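Local coordinates for protein NAD_Gly3P_dh, NAD-dependent glycerol-3-phosphate dehydrogenase (Streptosporangium roseum, PDB 5OCM) that binds NADP+ and, as an imine reductase, probably reduces imines to amines with NADPH as the hydride donor, at residues R54-S60 with V83-R87; D69-V73 with Q99-T103; A131-G137 with G155-A161. One frame throughout, in Å; residues are numbered along the deposited sequence.

Overall arrangement
All three contacts belong to the N-terminal Rossmann-type domain and differ in how close they come to NADP+. Contact 1 lies farthest out: it joins the residues leading into the neighbouring parallel strands 62-65 and 88-91, with the side chain of Arg54 about 13 Å from the cofactor. Contact 2 pairs the helices that follow these two strands; Ala72 touches the adenine. Contact 3 builds the far edge of the sheet, with the side chains of Leu133 about 9 Å from NADP+ and Phe132 about 10 Å from the bound trifluoroacetophenone hydrate. From centre to centre, contacts 1 and 2 are 19 Å apart, contacts 2 and 3 18 Å, and contacts 1 and 3 23 Å; none touches another.

Contact 1: R54-S60 with V83-R87; sequences RDAAEAS and VLAGR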
loop_
_atom_site.group_PDB
_atom_site.type_symbol
_atom_site.label_atom_id
_atom_site.label_comp_id
_atom_site.label_asym_id
_atom_site.label_seq_id
_atom_site.Cartn_x
_atom_site.Cartn_y
_atom_site.Cartn_z
ATOM N N ARG A 54 -17.838 3.881 36.690
ATOM C CA ARG A 54 -18.693 2.851 37.276
ATOM C C ARG A 54 -20.171 3.075 36.917
ATOM O O ARG A 54 -20.867 2.140 36.552
ATOM C CB ARG A 54 -18.510 2.893 38.813
ATOM C CG ARG A 54 -19.274 1.837 39.597
ATOM C CD ARG A 54 -19.343 2.273 41.099
ATOM N NE ARG A 54 -19.244 1.107 41.929
ATOM C CZ ARG A 54 -20.267 0.377 42.345
ATOM N NH1 ARG A 54 -20.036 -0.683 43.112
ATOM N NH2 ARG A 54 -21.531 0.717 42.032
ATOM N N ASP A 55 -20.642 4.317 37.025
ATOM C CA ASP A 55 -22.028 4.636 36.645
ATOM C C ASP A 55 -22.278 4.318 35.145
ATOM O O ASP A 55 -23.334 3.823 34.741
ATOM C CB ASP A 55 -22.298 6.133 36.835
ATOM C CG ASP A 55 -22.538 6.557 38.311
ATOM O OD1 ASP A 55 -22.630 5.667 39.204
ATOM O OD2 ASP A 55 -22.661 7.777 38.488
ATOM N N ALA A 56 -21.286 4.627 34.311
ATOM C CA ALA A 56 -21.419 4.387 32.880
ATOM C C ALA A 56 -21.538 2.899 32.577
ATOM O O ALA A 56 -22.425 2.461 31.824
ATOM C CB ALA A 56 -20.272 5.010 32.163
ATOM N N ALA A 57 -20.689 2.099 33.227
ATOM C CA ALA A 57 -20.688 0.674 33.038
ATOM C C ALA A 57 -22.012 0.039 33.484
ATOM O O ALA A 57 -22.533 -0.852 32.796
ATOM C CB ALA A 57 -19.514 0.027 33.741
ATOM N N GLU A 58 -22.578 0.582 34.562
ATOM C CA GLU A 58 -23.815 0.043 35.115
ATOM C C GLU A 58 -25.019 0.311 34.245
ATOM O O GLU A 58 -26.033 -0.337 34.421
ATOM C CB GLU A 58 -24.136 0.660 36.520
ATOM C CG GLU A 58 -23.363 0.073 37.653
ATOM C CD GLU A 58 -23.657 0.725 39.001
ATOM O OE1 GLU A 58 -24.109 1.904 39.097
ATOM O OE2 GLU A 58 -23.387 0.009 39.978
ATOM N N ALA A 59 -24.924 1.261 33.306
ATOM C CA ALA A 59 -26.090 1.705 32.534
ATOM C C ALA A 59 -26.494 0.779 31.389
ATOM O O ALA A 59 -27.656 0.836 30.946
ATOM C CB ALA A 59 -25.826 3.084 32.010
ATOM N N SER A 60 -25.568 -0.060 30.902
ATOM C CA SER A 60 -25.807 -0.792 29.669
ATOM C C SER A 60 -25.402 -2.256 29.729
ATOM O O SER A 60 -24.467 -2.604 30.442
ATOM C CB SER A 60 -25.018 -0.152 28.481
ATOM O OG SER A 60 -25.181 1.274 28.457
ATOM N N VAL A 83 -19.144 -4.749 38.789
ATOM C CA VAL A 83 -20.157 -4.047 38.008
ATOM C C VAL A 83 -20.371 -4.702 36.610
ATOM O O VAL A 83 -21.433 -4.654 36.096
ATOM C CB VAL A 83 -19.636 -2.564 37.848
ATOM C CG1 VAL A 83 -20.502 -1.751 36.910
ATOM C CG2 VAL A 83 -19.556 -1.884 39.215
ATOM N N LEU A 84 -19.307 -5.210 35.994
ATOM C CA LEU A 84 -19.326 -5.792 34.654
ATOM C C LEU A 84 -19.970 -7.177 34.584
ATOM O O LEU A 84 -20.259 -7.672 33.526
ATOM C CB LEU A 84 -17.947 -5.792 33.973
ATOM C CG LEU A 84 -17.419 -4.380 33.650
ATOM C CD1 LEU A 84 -15.924 -4.356 33.283
ATOM C CD2 LEU A 84 -18.254 -3.676 32.529
ATOM N N ALA A 85 -20.165 -7.819 35.719
ATOM C CA ALA A 85 -21.049 -8.993 35.835
ATOM C C ALA A 85 -22.325 -8.913 35.043
ATOM O O ALA A 85 -23.142 -7.977 35.168
ATOM C CB ALA A 85 -21.388 -9.280 37.326
ATOM N N GLY A 86 -22.492 -9.883 34.130
ATOM C CA GLY A 86 -23.681 -10.010 33.289
ATOM C C GLY A 86 -23.622 -9.153 32.039
ATOM O O GLY A 86 -24.640 -9.067 31.339
ATOM N N ARG A 87 -22.535 -8.393 31.842
ATOM C CA ARG A 87 -22.433 -7.450 30.726
ATOM C C ARG A 87 -21.372 -7.972 29.783
ATOM O O ARG A 87 -20.573 -8.793 30.109
ATOM C CB ARG A 87 -22.059 -6.039 31.185
ATOM C CG ARG A 87 -23.013 -5.494 32.241
ATOM C CD ARG A 87 -22.568 -4.154 32.806
ATOM N NE ARG A 87 -23.281 -3.928 34.043
ATOM C CZ ARG A 87 -24.516 -3.471 34.151
ATOM N NH1 ARG A 87 -25.216 -3.102 33.116
ATOM N NH2 ARG A 87 -25.059 -3.391 35.362
#
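Val83 points its isopropyl group at the flank of the helix in 54-60 and overlaps three of its side chains. CG1 of Val83 lies 3.8 Å from Ala57 CB and 3.5 Å from Glu58 CG, while Val83 CG2 is 3.8 Å from Arg54 CG and also covers one face of the Arg54 guanidinium. Leu84 adds its CD2 at 4.1 Å from Ala57 CB, so the small alanine is shared by two apolar neighbours. Arg54 and Glu58, one helical turn apart, close a salt bridge over this patch (Arg54 NH2 to Glu58 OE2, 2.9 Å). The polar half of the contact belongs to Arg87. A type II turn from Leu84 to Arg87, with Gly86 at the position of positive phi and Arg87 N bonded to Leu84 O (2.9 Å), brings its side chain back toward the helix. There Arg87 NE donates to Val83 O (2.9 Å) and Arg87 NH1 to Ser60 O (2.8 Å), while Ala57 O and the carbonyl carbon of Glu58 lie over one face of the guanidinium. Nearby, Ser60 OG is bonded to Thr4 and Thr7. One arginine thus ties backbone carbonyls of both segments together beside a small apolar patch, joining the approaches to strands 62-65 and 88-91 through apolar packing and a side-chain-to-main-chain hydrogen bond from Arg87, away from the cofactor.

Contact 2: D69-V73 with Q99-T103; sequences DHAAV and QARAT. With NAP (NADP nicotinamide-adenine-dinucleotide phosphate), chain G.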
loop_
_atom_site.group_PDB
_atom_site.type_symbol
_atom_site.label_atom_id
_atom_site.label_comp_id
_atom_site.label_asym_id
_atom_site.label_seq_id
_atom_site.Cartn_x
_atom_site.Cartn_y
_atom_site.Cartn_z
ATOM N N ASP A 69 -4.081 2.924 25.647
ATOM C CA ASP A 69 -3.312 1.679 25.627
ATOM C C ASP A 69 -3.730 0.765 26.759
ATOM O O ASP A 69 -4.609 1.096 27.533
ATOM C CB ASP A 69 -1.801 1.997 25.674
ATOM C CG ASP A 69 -1.400 2.754 26.953
ATOM O OD1 ASP A 69 -2.136 2.777 28.006
ATOM O OD2 ASP A 69 -0.264 3.257 26.941
ATOM N N HIS A 70 -3.089 -0.378 26.826
ATOM C CA HIS A 70 -3.408 -1.435 27.780
ATOM C C HIS A 70 -3.347 -0.950 29.229
ATOM O O HIS A 70 -4.177 -1.328 30.081
ATOM C CB HIS A 70 -2.421 -2.600 27.603
ATOM C CG HIS A 70 -2.739 -3.802 28.450
ATOM N ND1 HIS A 70 -1.912 -4.272 29.447
ATOM C CD2 HIS A 70 -3.792 -4.640 28.421
ATOM C CE1 HIS A 70 -2.393 -5.431 29.892
ATOM N NE2 HIS A 70 -3.616 -5.553 29.435
ATOM N N ALA A 71 -2.334 -0.130 29.538
ATOM C CA ALA A 71 -2.204 0.422 30.902
ATOM C C ALA A 71 -3.462 1.245 31.289
ATOM O O ALA A 71 -3.973 1.104 32.400
ATOM C CB ALA A 71 -0.948 1.269 31.060
ATOM N N ALA A 72 -3.943 2.060 30.355
ATOM C CA ALA A 72 -5.189 2.770 30.543
ATOM C C ALA A 72 -6.400 1.887 30.673
ATOM O O ALA A 72 -7.281 2.117 31.551
ATOM C CB ALA A 72 -5.383 3.812 29.406
ATOM N N VAL A 73 -6.449 0.824 29.867
ATOM C CA VAL A 73 -7.531 -0.138 29.938
ATOM C C VAL A 73 -7.584 -0.737 31.367
ATOM O O VAL A 73 -8.648 -0.794 31.973
ATOM C CB VAL A 73 -7.352 -1.282 28.940
ATOM C CG1 VAL A 73 -8.339 -2.441 29.219
ATOM C CG2 VAL A 73 -7.559 -0.766 27.531
ATOM N N GLN A 99 -1.227 -8.544 25.471
ATOM C CA GLN A 99 -2.087 -7.668 26.291
ATOM C C GLN A 99 -3.550 -8.089 26.205
ATOM O O GLN A 99 -4.251 -8.162 27.234
ATOM C CB GLN A 99 -1.906 -6.205 25.876
ATOM C CG GLN A 99 -0.560 -5.645 26.254
ATOM C CD GLN A 99 -0.229 -4.297 25.612
ATOM O OE1 GLN A 99 -0.828 -3.935 24.617
ATOM N NE2 GLN A 99 0.729 -3.584 26.190
ATOM N N ALA A 100 -3.998 -8.435 24.989
ATOM C CA ALA A 100 -5.364 -8.853 24.783
ATOM C C ALA A 100 -5.652 -10.130 25.590
ATOM O O ALA A 100 -6.724 -10.238 26.200
ATOM C CB ALA A 100 -5.633 -9.092 23.318
ATOM N N ARG A 101 -4.723 -11.066 25.563
ATOM C CA ARG A 101 -4.931 -12.326 26.288
ATOM C C ARG A 101 -4.921 -12.093 27.810
ATOM O O ARG A 101 -5.642 -12.805 28.534
ATOM C CB ARG A 101 -3.882 -13.395 25.868
ATOM C CG ARG A 101 -4.084 -13.848 24.442
ATOM C CD ARG A 101 -3.175 -14.973 23.999
ATOM N NE ARG A 101 -3.238 -15.096 22.515
ATOM C CZ ARG A 101 -2.264 -14.821 21.643
ATOM N NH1 ARG A 101 -1.088 -14.389 22.066
ATOM N NH2 ARG A 101 -2.493 -14.925 20.338
ATOM N N ALA A 102 -4.145 -11.128 28.275
ATOM C CA ALA A 102 -4.103 -10.782 29.692
ATOM C C ALA A 102 -5.458 -10.207 30.128
ATOM O O ALA A 102 -5.998 -10.631 31.151
ATOM C CB ALA A 102 -2.971 -9.807 30.008
ATOM N N THR A 103 -6.024 -9.280 29.352
ATOM C CA THR A 103 -7.368 -8.767 29.684
ATOM C C THR A 103 -8.420 -9.864 29.581
ATOM O O THR A 103 -9.315 -9.947 30.433
ATOM C CB THR A 103 -7.725 -7.554 28.808
ATOM O OG1 THR A 103 -6.709 -6.564 29.027
ATOM C CG2 THR A 103 -9.098 -6.979 29.212
HETATM P PA NAP G . -6.884 9.961 21.947
HETATM O O1A NAP G . -7.599 11.087 21.201
HETATM O O2A NAP G . -5.527 10.360 22.305
HETATM O O5B NAP G . -7.715 9.463 23.263
HETATM C C5B NAP G . -7.044 8.747 24.295
HETATM C C4B NAP G . -8.161 8.398 25.249
HETATM O O4B NAP G . -7.719 7.532 26.278
HETATM C C3B NAP G . -8.829 9.626 25.946
HETATM O O3B NAP G . -10.256 9.438 26.092
HETATM C C2B NAP G . -8.124 9.600 27.318
HETATM O O2B NAP G . -8.800 10.333 28.357
HETATM C C1B NAP G . -8.058 8.117 27.562
HETATM N N9A NAP G . -7.087 7.730 28.567
HETATM C C8A NAP G . -5.752 7.749 28.501
HETATM N N7A NAP G . -5.204 7.305 29.622
HETATM C C5A NAP G . -6.230 6.999 30.441
HETATM C C6A NAP G . -6.358 6.469 31.786
HETATM N N6A NAP G . -5.217 6.170 32.520
HETATM N N1A NAP G . -7.593 6.374 32.326
HETATM C C2A NAP G . -8.712 6.668 31.628
HETATM N N3A NAP G . -8.686 7.136 30.363
HETATM C C4A NAP G . -7.477 7.293 29.769
HETATM O O3 NAP G . -6.715 8.625 21.121
HETATM P PN NAP G . -7.786 8.098 19.991
HETATM O O1N NAP G . -7.319 8.517 18.657
HETATM O O2N NAP G . -9.227 8.220 20.513
HETATM O O5D NAP G . -7.301 6.562 20.117
HETATM C C5D NAP G . -7.904 5.737 21.119
HETATM C C4D NAP G . -7.549 4.304 20.778
HETATM O O4D NAP G . -8.138 3.983 19.447
HETATM C C3D NAP G . -6.021 4.094 20.758
HETATM O O3D NAP G . -5.679 2.798 21.282
HETATM C C2D NAP G . -5.753 4.169 19.246
HETATM O O2D NAP G . -4.556 3.524 18.783
HETATM C C1D NAP G . -7.051 3.523 18.691
HETATM N N1N NAP G . -7.330 3.876 17.313
HETATM C C2N NAP G . -7.451 5.136 16.945
HETATM C C3N NAP G . -7.691 5.475 15.600
HETATM C C7N NAP G . -7.764 6.870 15.107
HETATM O O7N NAP G . -7.833 6.991 13.864
HETATM N N7N NAP G . -7.736 7.875 15.939
HETATM C C4N NAP G . -7.867 4.450 14.656
HETATM C C5N NAP G . -7.838 3.137 15.113
HETATM C C6N NAP G . -7.568 2.897 16.450
HETATM P P2B NAP G . -8.530 11.907 28.515
HETATM O O1X NAP G . -9.407 12.566 27.502
HETATM O O2X NAP G . -8.873 12.072 29.956
HETATM O O3X NAP G . -7.012 12.059 28.388
HETATM O O HOH W 1 -1.743 -1.328 24.584
#
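His70, in the first turn of helix 70-77, has the largest area covered here, with Gln99 and Thr103 of helix 97-109 as its main partners. Its t rotamer carries the imidazole toward helix 97-109, where CB of Gln99 packs over the ring face in a CH-pi contact, 3.7 Å from the centroid and 18° off the ring normal. The Gln99 side chain then runs on past the histidine, its CD 3.4 Å from His70 CB. Beyond it, water 1 accepts a hydrogen bond from His70 N (2.8 Å) and donates one to Gln99 OE1 (2.8 Å), an atom that also receives the amide of Thr96. The glutamine thereby links the start of one helix to that of the other, and His244 of the second subunit packs against it. Thr103, a turn further along, meets the ring edge: His70 NE2 donates a weak hydrogen bond to Thr103 OG1 at 3.3 Å.

Asp69 is the N-cap of helix 70-77, its OD1 accepting from Ala72 N at 3.0 Å. Ala72, on the adenine side of helix 70-77, places its CB 3.5 Å from C5A of the NADP+ adenine; Ser68, just before the N-cap, is hydrogen-bonded to the cofactor through its carbonyl oxygen. Helix 70-77 therefore lies between the adenine and helix 97-109. Underneath, Val73 rests on Val67 and Thr93, in the loops after strands 62-65 and 88-91, while Thr103 and Ala100 settle on Tyr114 and Asp116 of strand 113-120.

Contact 3: A131-G137 with G155-A161; sequences AFLLYSG and GTTYLGA
Strands 131-136 and 155-160 run parallel (16° between axes, 4.4 Å apart), pairing Phe132 with Gly155 through Tyr135 with Tyr158. The ladder includes Gly155 N to Ala131 O (3.0 Å), Thr157 N to Leu133 O (2.8 Å), Tyr135 N to Thr157 O (2.9 Å) and Leu159 N to Tyr135 O (2.8 Å). At Leu159 (phi/psi -95/-39) the strand kinks, the register slips, and Gly137 N bonds Gly160 O (2.9 Å).

Phe132 (chi1 t) shares one face with Thr157 (chi1 120°) and Leu134 (m, t), whose CB meets CD1 of Leu159 (m, t) at 3.9 Å; Phe204 of the second subunit packs there. Leu133 (m, chi2 92°), Tyr135, Thr156 (m) and Tyr158 occupy the other face. Tyr135 (m) sets CE1 3.8 Å from Thr156 CG2, and water 2 joins Tyr135 OH (2.7 Å) to Thr156 OG1 (2.6 Å), itself bonded to Gly153. Tyr158 (t) donates from OH to Gly137 O (2.6 Å). With helix 139-149 between them, the strands form a beta-alpha-beta crossover edging the Rossmann-type sheet.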
loop_
_atom_site.group_PDB
_atom_site.type_symbol
_atom_site.label_atom_id
_atom_site.label_comp_id
_atom_site.label_asym_id
_atom_site.label_seq_id
_atom_site.Cartn_x
_atom_site.Cartn_y
_atom_site.Cartn_z
ATOM N N ALA A 131 -16.412 1.217 6.954
ATOM C CA ALA A 131 -15.574 0.931 8.095
ATOM C C ALA A 131 -15.384 -0.544 8.274
ATOM O O ALA A 131 -16.372 -1.277 8.209
ATOM C CB ALA A 131 -16.158 1.555 9.342
ATOM N N PHE A 132 -14.150 -0.935 8.601
ATOM C CA PHE A 132 -13.778 -2.341 8.784
ATOM C C PHE A 132 -13.348 -2.532 10.239
ATOM O O PHE A 132 -12.523 -1.775 10.724
ATOM C CB PHE A 132 -12.560 -2.420 7.803
ATOM C CG PHE A 132 -11.907 -3.743 7.649
ATOM C CD1 PHE A 132 -12.621 -4.917 7.733
ATOM C CD2 PHE A 132 -10.556 -3.802 7.277
ATOM C CE1 PHE A 132 -11.989 -6.134 7.510
ATOM C CE2 PHE A 132 -9.917 -5.000 7.117
ATOM C CZ PHE A 132 -10.625 -6.163 7.163
ATOM N N LEU A 133 -13.930 -3.510 10.938
ATOM C CA LEU A 133 -13.568 -3.780 12.330
ATOM C C LEU A 133 -13.479 -5.277 12.532
ATOM O O LEU A 133 -14.296 -6.045 11.991
ATOM C CB LEU A 133 -14.603 -3.179 13.304
ATOM C CG LEU A 133 -14.738 -1.669 13.337
ATOM C CD1 LEU A 133 -15.852 -1.240 12.319
ATOM C CD2 LEU A 133 -15.165 -1.165 14.712
ATOM N N LEU A 134 -12.510 -5.696 13.343
ATOM C CA LEU A 134 -12.201 -7.137 13.532
ATOM C C LEU A 134 -12.448 -7.482 14.992
ATOM O O LEU A 134 -12.061 -6.717 15.857
ATOM C CB LEU A 134 -10.744 -7.397 13.228
ATOM C CG LEU A 134 -10.239 -6.866 11.913
ATOM C CD1 LEU A 134 -8.761 -7.185 11.717
ATOM C CD2 LEU A 134 -11.047 -7.431 10.760
ATOM N N TYR A 135 -13.062 -8.646 15.239
ATOM C CA TYR A 135 -13.376 -9.054 16.620
ATOM C C TYR A 135 -12.887 -10.476 16.848
ATOM O O TYR A 135 -12.973 -11.331 15.945
ATOM C CB TYR A 135 -14.890 -9.023 16.841
ATOM C CG TYR A 135 -15.444 -7.648 16.876
ATOM C CD1 TYR A 135 -15.802 -6.987 15.707
ATOM C CD2 TYR A 135 -15.542 -6.946 18.074
ATOM C CE1 TYR A 135 -16.238 -5.673 15.731
ATOM C CE2 TYR A 135 -15.966 -5.650 18.120
ATOM C CZ TYR A 135 -16.345 -5.013 16.936
ATOM O OH TYR A 135 -16.743 -3.725 16.940
ATOM N N SER A 136 -12.428 -10.719 18.073
ATOM C CA SER A 136 -12.095 -12.056 18.514
ATOM C C SER A 136 -12.632 -12.305 19.866
ATOM O O SER A 136 -12.833 -11.373 20.674
ATOM C CB SER A 136 -10.566 -12.229 18.610
ATOM O OG SER A 136 -9.972 -11.838 17.427
ATOM N N GLY A 137 -12.863 -13.584 20.145
ATOM C CA GLY A 137 -13.466 -14.005 21.439
ATOM C C GLY A 137 -14.552 -15.011 21.136
ATOM O O GLY A 137 -14.582 -15.593 20.052
ATOM N N GLY A 155 -18.322 -3.464 7.643
ATOM C CA GLY A 155 -17.187 -4.365 7.574
ATOM C C GLY A 155 -16.805 -5.016 8.877
ATOM O O GLY A 155 -15.715 -5.518 9.019
ATOM N N THR A 156 -17.724 -5.046 9.826
ATOM C CA THR A 156 -17.577 -5.787 11.057
ATOM C C THR A 156 -17.410 -7.290 10.750
ATOM O O THR A 156 -18.239 -7.882 10.052
ATOM C CB THR A 156 -18.792 -5.499 11.941
ATOM O OG1 THR A 156 -18.694 -4.118 12.358
ATOM C CG2 THR A 156 -18.851 -6.407 13.140
ATOM N N THR A 157 -16.317 -7.896 11.239
ATOM C CA THR A 157 -16.000 -9.277 10.934
ATOM C C THR A 157 -15.402 -10.017 12.133
ATOM O O THR A 157 -14.698 -9.435 12.984
ATOM C CB THR A 157 -15.177 -9.441 9.579
ATOM O OG1 THR A 157 -13.917 -10.056 9.758
ATOM C CG2 THR A 157 -15.009 -8.215 8.817
ATOM N N TYR A 158 -15.720 -11.305 12.219
ATOM C CA TYR A 158 -15.267 -12.164 13.326
ATOM C C TYR A 158 -14.073 -12.981 12.910
ATOM O O TYR A 158 -14.121 -13.683 11.873
ATOM C CB TYR A 158 -16.396 -13.095 13.733
ATOM C CG TYR A 158 -16.050 -14.094 14.786
ATOM C CD1 TYR A 158 -15.815 -13.697 16.094
ATOM C CD2 TYR A 158 -15.928 -15.452 14.498
ATOM C CE1 TYR A 158 -15.500 -14.607 17.095
ATOM C CE2 TYR A 158 -15.595 -16.363 15.496
ATOM C CZ TYR A 158 -15.376 -15.941 16.789
ATOM O OH TYR A 158 -15.037 -16.839 17.771
ATOM N N LEU A 159 -13.018 -12.964 13.698
ATOM C CA LEU A 159 -11.772 -13.652 13.365
ATOM C C LEU A 159 -11.698 -15.009 13.959
ATOM O O LEU A 159 -11.142 -15.891 13.332
ATOM C CB LEU A 159 -10.533 -12.896 13.833
ATOM C CG LEU A 159 -10.267 -11.565 13.141
ATOM C CD1 LEU A 159 -9.101 -10.888 13.802
ATOM C CD2 LEU A 159 -9.979 -11.695 11.671
ATOM N N GLY A 160 -12.159 -15.214 15.164
ATOM C CA GLY A 160 -11.969 -16.520 15.829
ATOM C C GLY A 160 -11.968 -16.352 17.304
ATOM O O GLY A 160 -12.094 -15.238 17.844
ATOM N N ALA A 161 -11.826 -17.493 17.976
ATOM C CA ALA A 161 -11.939 -17.572 19.441
ATOM C C ALA A 161 -10.793 -17.015 20.270
ATOM O O ALA A 161 -10.990 -16.558 21.388
ATOM C CB ALA A 161 -12.159 -19.061 19.808
HETATM O O HOH W 2 -18.181 -3.045 14.702
#